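Local atomic coordinates of putative beta-glucosidase (Bifidobacterium adolescentis, PDB entry 5WAB), a protein that hydrolyses beta-glucosidic linkages as a family 3 glycoside hydrolase, and probably also releases terminal arabinopyranosyl units from ginsenosides. Residues Val556-Thr561 / Tyr644-Gly649; Arg625-Trp630 / Val661-Asp666. All coordinates share one frame; numbering follows the deposited sequence.

Contacts 1 and 2 lie in the fibronectin type III-like beta-sandwich, their centres about 13 Å apart and each about 27 Å from the centre of the chain. In family 3 enzymes the active site is usually built from the barrel and the alpha/beta domain, so neither contact is expected to line it. Strands 642-648 and 654-663 are sheet neighbours joining the two contacts: Tyr-644 N lies 2.7 Å from Val-661 O, a probable backbone hydrogen bond. Across the sandwich, Lys-560 NZ comes within 2.6 Å of Thr-662 O, and Val-558 CG1 packs 3.5 Å from Val-661 CG1. Tyr-644 CG is 3.5 Å from Phe-627 CD1, their rings edge-to-face.

Contact 1: residues Val556-Thr561 / Tyr644-Gly649; sequences VNVAKT and YTVEVG
Val-646 and Val-648 face Val-558 and Val-556 between the two sheets of a fibronectin type III-like beta-sandwich. The two strands run in opposite senses, but the CA atoms of Val-646 and Val-558 stand 7.5 Å apart and no hydrogen bond joins the segments, so this is sheet-on-sheet packing through side chains. Val-646 uses both of its methyls: CG2 meets Val-558 CG1 at 3.8 Å, while CG1 approaches Val-558 CG2 at 4.0 Å, and the two side chains cross obliquely. With CG1 anti to the backbone N (chi1 179°), the methyl beside that N is CG2, the one that makes the closer approach. As strand alternation dictates, the CB of the intervening Glu-647 is directed away from the opposing strand; its OE1 is hydrogen-bonded to His-600 ND1. Two residues on from Val-646, Val-648 points toward the same layer. It meets Val-556 tip to tip, a single methyl from each, CG2 of Val-648 lying 3.8 Å from CG1 of Val-556. Together the four valines bury 161 Å² of surface. On one side strand 551-560 pairs with 566-574, whose Val-568 also touches Val-646 and Val-648; on the other, strand 642-648 runs between 580-590 and 654-663, with backbone bonds from Thr-645 to Ala-589 and from Val-646 to Ala-659.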
ATOM      1  N   VAL A 556     -20.062 -22.420   3.894  1.00 40.88           N
ATOM      2  CA  VAL A 556     -20.058 -21.037   4.355  1.00 39.21           C
ATOM      3  C   VAL A 556     -21.191 -20.852   5.354  1.00 40.41           C
ATOM      4  O   VAL A 556     -22.355 -21.150   5.060  1.00 40.85           O
ATOM      5  CB  VAL A 556     -20.189 -20.062   3.178  1.00 37.68           C
ATOM      6  CG1 VAL A 556     -20.268 -18.633   3.687  1.00 36.04           C
ATOM      7  CG2 VAL A 556     -19.018 -20.221   2.228  1.00 37.50           C
ATOM      8  N   ASN A 557     -20.855 -20.370   6.546  1.00 41.59           N
ATOM      9  CA  ASN A 557     -21.847 -20.130   7.586  1.00 42.90           C
ATOM     10  C   ASN A 557     -21.526 -18.812   8.271  1.00 40.23           C
ATOM     11  O   ASN A 557     -20.403 -18.611   8.741  1.00 39.81           O
ATOM     12  CB  ASN A 557     -21.877 -21.273   8.603  1.00 45.50           C
ATOM     13  CG  ASN A 557     -23.000 -21.126   9.603  1.00 46.51           C
ATOM     14  OD1 ASN A 557     -22.787 -20.696  10.733  1.00 46.65           O
ATOM     15  ND2 ASN A 557     -24.213 -21.482   9.187  1.00 47.60           N
ATOM     16  N   VAL A 558     -22.495 -17.907   8.298  1.00 37.97           N
ATOM     17  CA  VAL A 558     -22.354 -16.621   8.964  1.00 35.50           C
ATOM     18  C   VAL A 558     -23.305 -16.621  10.152  1.00 35.69           C
ATOM     19  O   VAL A 558     -24.495 -16.921   9.999  1.00 36.93           O
ATOM     20  CB  VAL A 558     -22.641 -15.456   7.999  1.00 34.82           C
ATOM     21  CG1 VAL A 558     -22.409 -14.121   8.683  1.00 33.37           C
ATOM     22  CG2 VAL A 558     -21.780 -15.579   6.745  1.00 34.05           C
ATOM     23  N   ALA A 559     -22.781 -16.304  11.333  1.00 34.20           N
ATOM     24  CA  ALA A 559     -23.564 -16.338  12.558  1.00 33.87           C
ATOM     25  C   ALA A 559     -23.393 -15.025  13.309  1.00 34.10           C
ATOM     26  O   ALA A 559     -22.289 -14.480  13.395  1.00 32.35           O
ATOM     27  CB  ALA A 559     -23.154 -17.516  13.449  1.00 35.50           C
ATOM     28  N   LYS A 560     -24.500 -14.521  13.842  1.00 32.96           N
ATOM     29  CA  LYS A 560     -24.472 -13.322  14.666  1.00 32.37           C
ATOM     30  C   LYS A 560     -23.888 -13.651  16.035  1.00 33.42           C
ATOM     31  O   LYS A 560     -24.242 -14.666  16.640  1.00 34.67           O
ATOM     32  CB  LYS A 560     -25.887 -12.757  14.780  1.00 32.35           C
ATOM     33  CG  LYS A 560     -26.020 -11.394  15.424  1.00 31.74           C
ATOM     34  CD  LYS A 560     -27.475 -10.936  15.320  1.00 32.56           C
ATOM     35  CE  LYS A 560     -27.700  -9.558  15.917  1.00 31.50           C
ATOM     36  NZ  LYS A 560     -29.107  -9.111  15.771  1.00 31.75           N
ATOM     37  N   THR A 561     -22.958 -12.818  16.506  1.00 33.97           N
ATOM     38  CA  THR A 561     -22.278 -13.049  17.779  1.00 34.71           C
ATOM     39  C   THR A 561     -22.526 -11.951  18.806  1.00 35.67           C
ATOM     40  O   THR A 561     -21.896 -11.957  19.871  1.00 36.87           O
ATOM     41  CB  THR A 561     -20.773 -13.228  17.557  1.00 34.34           C
ATOM     42  OG1 THR A 561     -20.238 -12.063  16.915  1.00 35.22           O
ATOM     43  CG2 THR A 561     -20.504 -14.464  16.717  1.00 34.51           C
ATOM     44  N   TYR A 644     -27.593  -6.932   6.681  1.00 26.87           N
ATOM     45  CA  TYR A 644     -26.302  -6.766   6.033  1.00 26.89           C
ATOM     46  C   TYR A 644     -25.947  -8.083   5.370  1.00 30.44           C
ATOM     47  O   TYR A 644     -26.033  -9.140   6.002  1.00 34.82           O
ATOM     48  CB  TYR A 644     -25.208  -6.371   7.031  1.00 23.95           C
ATOM     49  CG  TYR A 644     -25.417  -5.030   7.697  1.00 23.82           C
ATOM     50  CD1 TYR A 644     -26.290  -4.891   8.765  1.00 23.35           C
ATOM     51  CD2 TYR A 644     -24.732  -3.903   7.264  1.00 23.39           C
ATOM     52  CE1 TYR A 644     -26.480  -3.672   9.378  1.00 21.68           C
ATOM     53  CE2 TYR A 644     -24.915  -2.679   7.874  1.00 21.71           C
ATOM     54  CZ  TYR A 644     -25.790  -2.574   8.931  1.00 21.69           C
ATOM     55  OH  TYR A 644     -25.984  -1.363   9.543  1.00 23.22           O
ATOM     56  N   THR A 645     -25.549  -8.023   4.106  1.00 28.65           N
ATOM     57  CA  THR A 645     -25.186  -9.222   3.366  1.00 29.18           C
ATOM     58  C   THR A 645     -23.684  -9.442   3.483  1.00 28.98           C
ATOM     59  O   THR A 645     -22.892  -8.547   3.167  1.00 28.60           O
ATOM     60  CB  THR A 645     -25.591  -9.114   1.896  1.00 28.30           C
ATOM     61  OG1 THR A 645     -27.019  -9.089   1.785  1.00 28.45           O
ATOM     62  CG2 THR A 645     -25.060 -10.308   1.127  1.00 28.39           C
ATOM     63  N   VAL A 646     -23.297 -10.616   3.972  1.00 28.52           N
ATOM     64  CA  VAL A 646     -21.899 -11.020   4.033  1.00 27.41           C
ATOM     65  C   VAL A 646     -21.603 -11.849   2.791  1.00 28.72           C
ATOM     66  O   VAL A 646     -22.270 -12.860   2.540  1.00 28.91           O
ATOM     67  CB  VAL A 646     -21.595 -11.809   5.314  1.00 27.76           C
ATOM     68  CG1 VAL A 646     -20.143 -12.232   5.332  1.00 28.20           C
ATOM     69  CG2 VAL A 646     -21.922 -10.969   6.535  1.00 27.56           C
ATOM     70  N   GLU A 647     -20.630 -11.405   1.999  1.00 28.42           N
ATOM     71  CA  GLU A 647     -20.233 -12.080   0.774  1.00 27.08           C
ATOM     72  C   GLU A 647     -18.879 -12.748   0.973  1.00 25.63           C
ATOM     73  O   GLU A 647     -17.952 -12.142   1.518  1.00 26.66           O
ATOM     74  CB  GLU A 647     -20.163 -11.099  -0.398  1.00 27.24           C
ATOM     75  CG  GLU A 647     -21.473 -10.370  -0.666  1.00 28.03           C
ATOM     76  CD  GLU A 647     -21.316  -9.215  -1.636  1.00 27.66           C
ATOM     77  OE1 GLU A 647     -20.172  -8.745  -1.823  1.00 26.84           O
ATOM     78  OE2 GLU A 647     -22.339  -8.766  -2.200  1.00 28.13           O
ATOM     79  N   VAL A 648     -18.761 -13.988   0.509  1.00 24.79           N
ATOM     80  CA  VAL A 648     -17.524 -14.753   0.595  1.00 23.65           C
ATOM     81  C   VAL A 648     -17.130 -15.159  -0.815  1.00 23.92           C
ATOM     82  O   VAL A 648     -17.956 -15.684  -1.570  1.00 24.66           O
ATOM     83  CB  VAL A 648     -17.677 -15.988   1.503  1.00 24.77           C
ATOM     84  CG1 VAL A 648     -16.357 -16.731   1.615  1.00 24.59           C
ATOM     85  CG2 VAL A 648     -18.186 -15.579   2.874  1.00 23.63           C
ATOM     86  N   GLY A 649     -15.885 -14.901  -1.175  1.00 23.38           N
ATOM     87  CA  GLY A 649     -15.434 -15.224  -2.509  1.00 23.96           C
ATOM     88  C   GLY A 649     -13.938 -15.093  -2.652  1.00 23.80           C
ATOM     89  O   GLY A 649     -13.199 -15.051  -1.667  1.00 23.27           O
TER

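Contact 2: residues Arg625-Trp630 / Val661-Asp666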
ATOM      1  N   ARG A 625     -17.220  -2.334  13.510  1.00 24.85           N
ATOM      2  CA  ARG A 625     -16.683  -1.486  12.453  1.00 23.48           C
ATOM      3  C   ARG A 625     -16.821  -2.107  11.064  1.00 26.32           C
ATOM      4  O   ARG A 625     -16.739  -1.386  10.064  1.00 29.58           O
ATOM      5  CB  ARG A 625     -15.220  -1.154  12.738  1.00 21.86           C
ATOM      6  CG  ARG A 625     -15.017  -0.058  13.789  1.00 22.10           C
ATOM      7  CD  ARG A 625     -15.356   1.321  13.223  1.00 20.85           C
ATOM      8  NE  ARG A 625     -14.494   1.662  12.092  1.00 19.66           N
ATOM      9  CZ  ARG A 625     -13.302   2.237  12.202  1.00 20.07           C
ATOM     10  NH1 ARG A 625     -12.821   2.557  13.400  1.00 20.76           N
ATOM     11  NH2 ARG A 625     -12.590   2.494  11.110  1.00 17.07           N
ATOM     12  N   ALA A 626     -17.041  -3.420  10.970  1.00 25.01           N
ATOM     13  CA  ALA A 626     -17.291  -4.023   9.666  1.00 23.55           C
ATOM     14  C   ALA A 626     -18.647  -3.626   9.102  1.00 22.04           C
ATOM     15  O   ALA A 626     -18.886  -3.825   7.907  1.00 19.62           O
ATOM     16  CB  ALA A 626     -17.200  -5.545   9.750  1.00 25.46           C
ATOM     17  N   PHE A 627     -19.540  -3.092   9.941  1.00 22.35           N
ATOM     18  CA  PHE A 627     -20.889  -2.719   9.535  1.00 21.28           C
ATOM     19  C   PHE A 627     -21.186  -1.242   9.751  1.00 20.70           C
ATOM     20  O   PHE A 627     -22.335  -0.821   9.568  1.00 21.72           O
ATOM     21  CB  PHE A 627     -21.922  -3.556  10.295  1.00 21.47           C
ATOM     22  CG  PHE A 627     -21.719  -5.038  10.158  1.00 21.87           C
ATOM     23  CD1 PHE A 627     -22.218  -5.719   9.060  1.00 21.24           C
ATOM     24  CD2 PHE A 627     -21.047  -5.751  11.137  1.00 21.62           C
ATOM     25  CE1 PHE A 627     -22.034  -7.076   8.930  1.00 20.95           C
ATOM     26  CE2 PHE A 627     -20.861  -7.112  11.014  1.00 21.51           C
ATOM     27  CZ  PHE A 627     -21.356  -7.776   9.909  1.00 21.70           C
ATOM     28  N   ALA A 628     -20.194  -0.439  10.118  1.00 20.04           N
ATOM     29  CA  ALA A 628     -20.426   0.932  10.547  1.00 19.94           C
ATOM     30  C   ALA A 628     -19.896   1.928   9.526  1.00 20.00           C
ATOM     31  O   ALA A 628     -18.789   1.771   9.003  1.00 20.71           O
ATOM     32  CB  ALA A 628     -19.767   1.195  11.902  1.00 17.74           C
ATOM     33  N   TYR A 629     -20.672   2.975   9.277  1.00 18.69           N
ATOM     34  CA  TYR A 629     -20.204   4.117   8.512  1.00 20.65           C
ATOM     35  C   TYR A 629     -19.961   5.283   9.456  1.00 21.00           C
ATOM     36  O   TYR A 629     -20.401   5.279  10.606  1.00 21.87           O
ATOM     37  CB  TYR A 629     -21.206   4.518   7.418  1.00 19.61           C
ATOM     38  CG  TYR A 629     -22.610   4.850   7.907  1.00 21.13           C
ATOM     39  CD1 TYR A 629     -22.917   6.108   8.417  1.00 20.89           C
ATOM     40  CD2 TYR A 629     -23.632   3.903   7.843  1.00 21.01           C
ATOM     41  CE1 TYR A 629     -24.197   6.414   8.853  1.00 18.56           C
ATOM     42  CE2 TYR A 629     -24.915   4.198   8.279  1.00 20.55           C
ATOM     43  CZ  TYR A 629     -25.190   5.455   8.783  1.00 21.21           C
ATOM     44  OH  TYR A 629     -26.463   5.756   9.210  1.00 21.76           O
ATOM     45  N   TRP A 630     -19.242   6.282   8.960  1.00 21.75           N
ATOM     46  CA  TRP A 630     -19.067   7.505   9.720  1.00 23.86           C
ATOM     47  C   TRP A 630     -20.283   8.400   9.524  1.00 26.90           C
ATOM     48  O   TRP A 630     -20.656   8.718   8.390  1.00 27.59           O
ATOM     49  CB  TRP A 630     -17.793   8.235   9.296  1.00 22.09           C
ATOM     50  CG  TRP A 630     -17.523   9.416  10.163  1.00 22.17           C
ATOM     51  CD1 TRP A 630     -17.826  10.720   9.895  1.00 20.60           C
ATOM     52  CD2 TRP A 630     -16.933   9.399  11.463  1.00 20.84           C
ATOM     53  NE1 TRP A 630     -17.441  11.518  10.942  1.00 20.69           N
ATOM     54  CE2 TRP A 630     -16.890  10.731  11.919  1.00 22.32           C
ATOM     55  CE3 TRP A 630     -16.420   8.387  12.281  1.00 21.89           C
ATOM     56  CZ2 TRP A 630     -16.364  11.078  13.162  1.00 23.05           C
ATOM     57  CZ3 TRP A 630     -15.897   8.729  13.509  1.00 23.66           C
ATOM     58  CH2 TRP A 630     -15.870  10.067  13.940  1.00 24.72           C
ATOM     59  N   VAL A 661     -27.305 -11.262   7.591  1.00 29.70           N
ATOM     60  CA  VAL A 661     -27.413 -11.099   9.033  1.00 29.94           C
ATOM     61  C   VAL A 661     -28.175  -9.814   9.315  1.00 28.23           C
ATOM     62  O   VAL A 661     -28.088  -8.834   8.567  1.00 27.67           O
ATOM     63  CB  VAL A 661     -26.035 -11.089   9.725  1.00 30.75           C
ATOM     64  CG1 VAL A 661     -25.357 -12.411   9.515  1.00 31.40           C
ATOM     65  CG2 VAL A 661     -25.168  -9.964   9.188  1.00 30.19           C
ATOM     66  N   THR A 662     -28.936  -9.831  10.402  1.00 26.98           N
ATOM     67  CA  THR A 662     -29.724  -8.688  10.843  1.00 25.25           C
ATOM     68  C   THR A 662     -29.140  -8.169  12.153  1.00 24.95           C
ATOM     69  O   THR A 662     -29.063  -8.908  13.140  1.00 24.71           O
ATOM     70  CB  THR A 662     -31.189  -9.085  11.016  1.00 26.44           C
ATOM     71  OG1 THR A 662     -31.667  -9.671   9.798  1.00 26.59           O
ATOM     72  CG2 THR A 662     -32.038  -7.864  11.345  1.00 26.19           C
ATOM     73  N   LEU A 663     -28.705  -6.915  12.155  1.00 28.67           N
ATOM     74  CA  LEU A 663     -28.100  -6.305  13.328  1.00 28.34           C
ATOM     75  C   LEU A 663     -29.090  -5.382  14.032  1.00 29.55           C
ATOM     76  O   LEU A 663     -30.065  -4.919  13.443  1.00 31.34           O
ATOM     77  CB  LEU A 663     -26.844  -5.528  12.937  1.00 27.70           C
ATOM     78  CG  LEU A 663     -25.800  -6.320  12.156  1.00 26.63           C
ATOM     79  CD1 LEU A 663     -24.564  -5.465  11.950  1.00 26.21           C
ATOM     80  CD2 LEU A 663     -25.456  -7.627  12.853  1.00 25.74           C
ATOM     81  N   ASP A 664     -28.826  -5.125  15.320  1.00 31.76           N
ATOM     82  CA  ASP A 664     -29.741  -4.327  16.135  1.00 33.29           C
ATOM     83  C   ASP A 664     -29.541  -2.825  15.977  1.00 33.77           C
ATOM     84  O   ASP A 664     -30.459  -2.061  16.292  1.00 34.71           O
ATOM     85  CB  ASP A 664     -29.594  -4.659  17.621  1.00 33.07           C
ATOM     86  CG  ASP A 664     -29.695  -6.137  17.910  1.00 32.29           C
ATOM     87  OD1 ASP A 664     -30.205  -6.889  17.053  1.00 32.37           O
ATOM     88  OD2 ASP A 664     -29.287  -6.537  19.022  1.00 31.24           O
ATOM     89  N   GLY A 665     -28.389  -2.385  15.493  1.00 32.67           N
ATOM     90  CA  GLY A 665     -28.035  -0.975  15.611  1.00 33.80           C
ATOM     91  C   GLY A 665     -27.394  -0.662  16.950  1.00 33.58           C
ATOM     92  O   GLY A 665     -27.640  -1.317  17.964  1.00 32.62           O
ATOM     93  N   ASP A 666     -26.564   0.379  16.958  1.00 34.28           N
ATOM     94  CA  ASP A 666     -25.775   0.705  18.146  1.00 34.58           C
ATOM     95  C   ASP A 666     -26.511   1.575  19.152  1.00 36.00           C
ATOM     96  O   ASP A 666     -25.922   1.940  20.169  1.00 36.88           O
ATOM     97  CB  ASP A 666     -24.450   1.369  17.747  1.00 33.92           C
ATOM     98  CG  ASP A 666     -24.642   2.602  16.897  1.00 35.64           C
ATOM     99  OD1 ASP A 666     -25.724   3.222  16.957  1.00 37.77           O
ATOM    100  OD2 ASP A 666     -23.699   2.965  16.172  1.00 35.82           O
TER
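Phe-627 receives a methyl of Leu-663 on one ring face, at one end of the fibronectin type III-like beta-sandwich. The main interaction is a CH-pi contact. Leu-663 CD1 lies 3.7 Å from the centroid of the Phe-627 ring, 24° off its normal, and is displaced toward the rim at CG, the atom it approaches most closely (3.4 Å). In Leu-663, CD1 is anti to CA (chi2 -175°), which extends this methyl outward onto the ring, and the two side chains cross at about a right angle. A second, looser apolar contact comes from Val-661, whose CG2 is 4.3 Å from Phe-627 CE1 and approaches the ring obliquely. All three touching residues are buried, and no hydrogen bond spans the segments. In place of Phe-627, an alanine here would lack the ring under Leu-663 CD1, and is likely to open a gap between that methyl and Val-661 CG2. Polar interactions hold the flanks instead. Arg-625 NH1 forms a salt bridge with Glu-185, and Trp-630 N bonds to Glu-178 on helix 173-180, tying this part of the chain to the family's N-terminal barrel domain. Beyond strand 654-663, Asp-666 pairs with Lys-668 in a salt bridge. The OD2 atom of Asp-666 makes that bridge and also accepts a hydrogen bond from the backbone N of Val-639.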